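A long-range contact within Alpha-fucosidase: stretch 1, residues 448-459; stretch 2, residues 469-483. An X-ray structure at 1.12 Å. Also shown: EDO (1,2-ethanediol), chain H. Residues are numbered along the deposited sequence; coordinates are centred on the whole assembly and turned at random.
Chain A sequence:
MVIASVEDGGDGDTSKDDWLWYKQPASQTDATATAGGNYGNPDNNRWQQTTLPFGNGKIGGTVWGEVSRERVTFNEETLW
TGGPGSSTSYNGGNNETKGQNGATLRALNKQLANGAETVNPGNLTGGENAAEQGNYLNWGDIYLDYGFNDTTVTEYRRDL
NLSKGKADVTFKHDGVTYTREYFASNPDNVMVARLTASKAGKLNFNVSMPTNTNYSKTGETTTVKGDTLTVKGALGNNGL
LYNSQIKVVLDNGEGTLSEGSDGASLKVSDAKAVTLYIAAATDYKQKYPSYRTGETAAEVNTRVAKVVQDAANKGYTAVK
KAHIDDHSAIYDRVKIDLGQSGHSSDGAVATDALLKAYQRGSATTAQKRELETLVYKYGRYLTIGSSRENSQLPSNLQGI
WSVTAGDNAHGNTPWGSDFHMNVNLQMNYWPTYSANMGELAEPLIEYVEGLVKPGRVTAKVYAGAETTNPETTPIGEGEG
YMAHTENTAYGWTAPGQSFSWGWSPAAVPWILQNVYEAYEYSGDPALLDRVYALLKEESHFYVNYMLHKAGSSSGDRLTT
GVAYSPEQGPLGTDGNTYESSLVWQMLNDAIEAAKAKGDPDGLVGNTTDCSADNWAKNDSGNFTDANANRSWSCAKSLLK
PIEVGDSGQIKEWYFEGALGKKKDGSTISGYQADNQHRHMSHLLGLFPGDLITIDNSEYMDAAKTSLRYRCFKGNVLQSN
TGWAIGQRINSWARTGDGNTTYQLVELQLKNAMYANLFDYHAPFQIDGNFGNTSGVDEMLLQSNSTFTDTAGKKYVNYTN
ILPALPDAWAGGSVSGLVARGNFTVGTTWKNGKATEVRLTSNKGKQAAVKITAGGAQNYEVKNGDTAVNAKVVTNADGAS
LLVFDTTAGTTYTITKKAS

Stretch 1, residues 448-459: VEGLVKPGRVTA
Stretch 2 (469-483) NPETTPIGEGEGYMA

A helix and an irregular chain cannot pair through a repeating ladder of hydrogen bonds, so their contact can be organized by a few side chains and single backbone bonds. The two stretches of Alpha-fucosidase considered here illustrate the principle, burying 876 Å² with both sides summed. Stretch 1 is helical at V448 and E449 and again through K453 to A459, where it continues onward; stretch 2 is loop, with helical phi/psi at P470 to T472 and a type II turn from P474 to E477.

The greatest share, 132 Å², belongs to R456. Its CA-to-CB bond points sideways, but an extended side chain (chi1 -77°, m; chi2 169° and chi3 176°, both t) carries the guanidinium into the curve of the loop. There R456 NH1 donates to T473 O at 2.9 Å, while R456 NH2 donates to T473 O at 3.2 Å and to P474 O at 3.1 Å. These carbonyls lie at the edge of the guanidinium, near its plane, where its N-H groups point. G478 leaves room for the side chain: an ideal CB there would sit 2.6 Å from R456 NE, a clash.

Y481 covers 91 Å² and packs where the CA atoms come closest, Y481 CA lying 4.2 Å from G455 CA. Chi1 of 52° (p) and chi2 of 103° set one ring face against V452, whose CG2 lies 3.7 Å from the ring centroid and 2° off its normal, a CH-pi contact. V452 (chi1 177°, t) also places CG1 4.0 Å from I475 CG1, an apolar contact. G455 permits the close approach, since an ideal CB would come within 2.9 Å of Y481 CB and 2.4 Å of L451 O.

M482, with 82 Å² covered, supplies the backbone link. Its N donates to G455 O at 2.9 Å and 168°, nearly linear, and the same carbonyl accepts A459 N at 2.8 Å within the helix. Y481 CA adds a CA-H...O contact to G455 O at 3.4 Å. M482 CB lies 4.1 Å from A459 CB, and chi1 and chi2, both t, place M482 SD 3.8 Å from T458 CG2.

Elsewhere along the contact, K453 (chi1 m, then t throughout) extends so that NZ meets E471 OE2 at 2.6 Å, a hydrogen-bonded salt bridge. E471 turns back to it with chi1 -175° (t) and chi2 49° (p). A water accepts from K453 NZ at 2.8 Å and lies 2.7 Å from E471 O, linking the lysine to the loop backbone.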

# COMPACT_ATOMS: atom_id res chain seq x y z
N VAL A 448 -8.73 -1.70 -9.21
CA VAL A 448 -8.87 -0.50 -10.03
C VAL A 448 -9.75 -0.81 -11.24
O VAL A 448 -10.62 -0.02 -11.59
CB VAL A 448 -7.49 0.08 -10.40
CG1 VAL A 448 -7.64 1.27 -11.35
CG2 VAL A 448 -6.75 0.52 -9.13
N GLU A 449 -9.57 -1.99 -11.85
CA GLU A 449 -10.51 -2.46 -12.87
C GLU A 449 -11.93 -2.49 -12.31
O GLU A 449 -12.89 -2.14 -13.00
CB GLU A 449 -10.11 -3.84 -13.41
CG GLU A 449 -8.84 -3.78 -14.24
CD GLU A 449 -8.28 -5.15 -14.60
OE1 GLU A 449 -8.42 -6.11 -13.82
OE2 GLU A 449 -7.64 -5.25 -15.68
N GLY A 450 -12.05 -2.89 -11.04
CA GLY A 450 -13.32 -2.93 -10.33
C GLY A 450 -13.98 -1.58 -10.11
O GLY A 450 -15.18 -1.51 -9.85
N LEU A 451 -13.20 -0.50 -10.21
CA LEU A 451 -13.76 0.84 -10.09
C LEU A 451 -14.43 1.32 -11.37
O LEU A 451 -15.15 2.31 -11.34
CB LEU A 451 -12.68 1.84 -9.67
CG LEU A 451 -12.02 1.62 -8.31
CD1 LEU A 451 -10.90 2.63 -8.09
CD2 LEU A 451 -13.03 1.68 -7.17
N VAL A 452 -14.20 0.65 -12.49
CA VAL A 452 -14.67 1.17 -13.77
C VAL A 452 -16.20 1.20 -13.87
O VAL A 452 -16.77 2.24 -14.17
CB VAL A 452 -14.00 0.47 -14.97
CG1 VAL A 452 -14.57 0.99 -16.29
CG2 VAL A 452 -12.49 0.67 -14.93
N LYS A 453 -16.85 0.06 -13.64
CA LYS A 453 -18.31 0.03 -13.74
C LYS A 453 -19.02 1.00 -12.77
O LYS A 453 -19.79 1.83 -13.22
CB LYS A 453 -18.85 -1.40 -13.62
CG LYS A 453 -18.56 -2.26 -14.84
CD LYS A 453 -19.15 -3.64 -14.69
CE LYS A 453 -18.89 -4.48 -15.93
NZ LYS A 453 -19.47 -5.84 -15.78
N PRO A 454 -18.75 0.90 -11.45
CA PRO A 454 -19.38 1.90 -10.57
C PRO A 454 -18.92 3.33 -10.87
O PRO A 454 -19.72 4.26 -10.80
CB PRO A 454 -18.95 1.45 -9.17
CG PRO A 454 -17.71 0.64 -9.39
CD PRO A 454 -17.93 -0.06 -10.69
N GLY A 455 -17.66 3.48 -11.25
CA GLY A 455 -17.09 4.79 -11.54
C GLY A 455 -17.68 5.47 -12.76
O GLY A 455 -17.66 6.69 -12.85
N ARG A 456 -18.21 4.68 -13.70
CA ARG A 456 -18.91 5.25 -14.85
C ARG A 456 -20.21 5.94 -14.42
O ARG A 456 -20.62 6.92 -15.04
CB ARG A 456 -19.17 4.18 -15.91
CG ARG A 456 -17.94 3.83 -16.73
CD ARG A 456 -18.17 2.60 -17.57
NE ARG A 456 -17.05 2.30 -18.44
CZ ARG A 456 -16.98 1.21 -19.21
NH1 ARG A 456 -17.96 0.32 -19.22
NH2 ARG A 456 -15.92 1.02 -19.98
N VAL A 457 -20.84 5.43 -13.37
CA VAL A 457 -22.02 6.07 -12.80
C VAL A 457 -21.63 7.43 -12.21
O VAL A 457 -22.26 8.44 -12.49
CB VAL A 457 -22.70 5.19 -11.71
CG1 VAL A 457 -23.96 5.86 -11.18
CG2 VAL A 457 -23.04 3.81 -12.26
N THR A 458 -20.55 7.45 -11.42
CA THR A 458 -20.05 8.68 -10.83
C THR A 458 -19.64 9.69 -11.91
O THR A 458 -19.94 10.88 -11.80
CB THR A 458 -18.87 8.37 -9.90
OG1 THR A 458 -19.31 7.42 -8.92
CG2 THR A 458 -18.38 9.61 -9.19
N ALA A 459 -18.95 9.22 -12.95
CA ALA A 459 -18.54 10.07 -14.06
C ALA A 459 -19.73 10.72 -14.75
O ALA A 459 -19.68 11.90 -15.11
CB ALA A 459 -17.70 9.30 -15.06
N ASN A 469 -24.48 1.51 -22.97
CA ASN A 469 -24.28 0.07 -22.75
C ASN A 469 -23.12 -0.20 -21.79
O ASN A 469 -22.19 -0.93 -22.13
CB ASN A 469 -24.05 -0.66 -24.09
CG ASN A 469 -25.15 -0.39 -25.10
OD1 ASN A 469 -26.32 -0.69 -24.87
ND2 ASN A 469 -24.77 0.17 -26.25
N PRO A 470 -23.17 0.41 -20.58
CA PRO A 470 -22.03 0.37 -19.66
C PRO A 470 -21.62 -1.03 -19.20
O PRO A 470 -20.46 -1.25 -18.87
CB PRO A 470 -22.50 1.22 -18.47
CG PRO A 470 -23.98 1.20 -18.55
CD PRO A 470 -24.30 1.17 -20.00
N GLU A 471 -22.57 -1.96 -19.17
CA GLU A 471 -22.29 -3.32 -18.72
C GLU A 471 -21.38 -4.07 -19.70
O GLU A 471 -20.45 -4.76 -19.28
CB GLU A 471 -23.59 -4.09 -18.47
CG GLU A 471 -23.42 -5.48 -17.87
CD GLU A 471 -22.49 -5.52 -16.66
OE1 GLU A 471 -22.40 -4.52 -15.91
OE2 GLU A 471 -21.83 -6.57 -16.46
N THR A 472 -21.64 -3.90 -20.99
CA THR A 472 -20.92 -4.63 -22.03
C THR A 472 -19.76 -3.86 -22.68
O THR A 472 -18.94 -4.46 -23.37
CB THR A 472 -21.88 -5.15 -23.13
OG1 THR A 472 -22.60 -4.05 -23.71
CG2 THR A 472 -22.88 -6.16 -22.55
N THR A 473 -19.69 -2.55 -22.46
CA THR A 473 -18.60 -1.73 -23.01
C THR A 473 -17.30 -2.02 -22.26
O THR A 473 -17.20 -1.73 -21.07
CB THR A 473 -18.96 -0.22 -22.94
OG1 THR A 473 -20.13 0.01 -23.73
CG2 THR A 473 -17.83 0.65 -23.48
N PRO A 474 -16.29 -2.61 -22.95
CA PRO A 474 -15.06 -2.98 -22.25
C PRO A 474 -14.34 -1.80 -21.62
O PRO A 474 -14.47 -0.67 -22.08
CB PRO A 474 -14.19 -3.59 -23.35
CG PRO A 474 -15.15 -4.02 -24.40
CD PRO A 474 -16.24 -2.98 -24.37
N ILE A 475 -13.58 -2.09 -20.57
CA ILE A 475 -12.68 -1.10 -20.00
C ILE A 475 -11.82 -0.56 -21.14
O ILE A 475 -11.25 -1.34 -21.93
CB ILE A 475 -11.80 -1.71 -18.91
CG1 ILE A 475 -12.65 -2.19 -17.73
CG2 ILE A 475 -10.76 -0.69 -18.44
CD1 ILE A 475 -11.90 -3.00 -16.70
N GLY A 476 -11.74 0.76 -21.24
CA GLY A 476 -10.99 1.40 -22.31
C GLY A 476 -11.87 2.05 -23.35
O GLY A 476 -11.45 3.00 -24.02
N GLU A 477 -13.10 1.55 -23.48
CA GLU A 477 -14.01 1.98 -24.54
C GLU A 477 -15.16 2.85 -24.04
O GLU A 477 -15.97 3.33 -24.83
CB GLU A 477 -14.57 0.77 -25.29
CG GLU A 477 -13.50 -0.19 -25.82
CD GLU A 477 -12.44 0.51 -26.62
OE1 GLU A 477 -12.78 1.19 -27.61
OE2 GLU A 477 -11.25 0.38 -26.26
N GLY A 478 -15.21 3.07 -22.72
CA GLY A 478 -16.23 3.92 -22.12
C GLY A 478 -15.82 5.38 -22.10
O GLY A 478 -14.73 5.74 -22.55
N GLU A 479 -16.70 6.22 -21.57
CA GLU A 479 -16.47 7.66 -21.53
C GLU A 479 -15.65 8.12 -20.33
O GLU A 479 -15.22 9.27 -20.27
CB GLU A 479 -17.79 8.42 -21.60
CG GLU A 479 -18.47 8.32 -22.95
CD GLU A 479 -17.58 8.83 -24.06
OE1 GLU A 479 -17.18 10.02 -24.02
OE2 GLU A 479 -17.27 8.04 -24.98
N GLY A 480 -15.44 7.22 -19.37
CA GLY A 480 -14.67 7.56 -18.19
C GLY A 480 -15.25 7.01 -16.91
O GLY A 480 -16.45 6.78 -16.80
N TYR A 481 -14.37 6.81 -15.94
CA TYR A 481 -14.75 6.36 -14.62
C TYR A 481 -14.12 7.30 -13.60
O TYR A 481 -12.95 7.68 -13.72
CB TYR A 481 -14.37 4.88 -14.38
CG TYR A 481 -12.93 4.55 -14.68
CD1 TYR A 481 -12.01 4.38 -13.65
CD2 TYR A 481 -12.47 4.42 -16.00
CE1 TYR A 481 -10.68 4.09 -13.92
CE2 TYR A 481 -11.15 4.14 -16.28
CZ TYR A 481 -10.25 3.97 -15.23
OH TYR A 481 -8.93 3.69 -15.49
N MET A 482 -14.92 7.70 -12.62
CA MET A 482 -14.52 8.66 -11.62
C MET A 482 -14.66 8.03 -10.24
O MET A 482 -15.65 7.36 -9.96
CB MET A 482 -15.41 9.91 -11.73
CG MET A 482 -15.06 11.01 -10.76
SD MET A 482 -16.26 12.36 -10.80
CE MET A 482 -15.30 13.71 -11.49
N ALA A 483 -13.66 8.25 -9.39
CA ALA A 483 -13.70 7.84 -7.99
C ALA A 483 -12.88 8.85 -7.19
O ALA A 483 -12.11 9.63 -7.76
CB ALA A 483 -13.18 6.43 -7.80
C1 EDO H . -16.65 -4.62 -9.97
O1 EDO H . -16.81 -3.51 -10.88
C2 EDO H . -16.55 -6.00 -10.71
O2 EDO H . -17.64 -6.07 -11.62
O HOH W 1 -19.14 -6.92 -18.32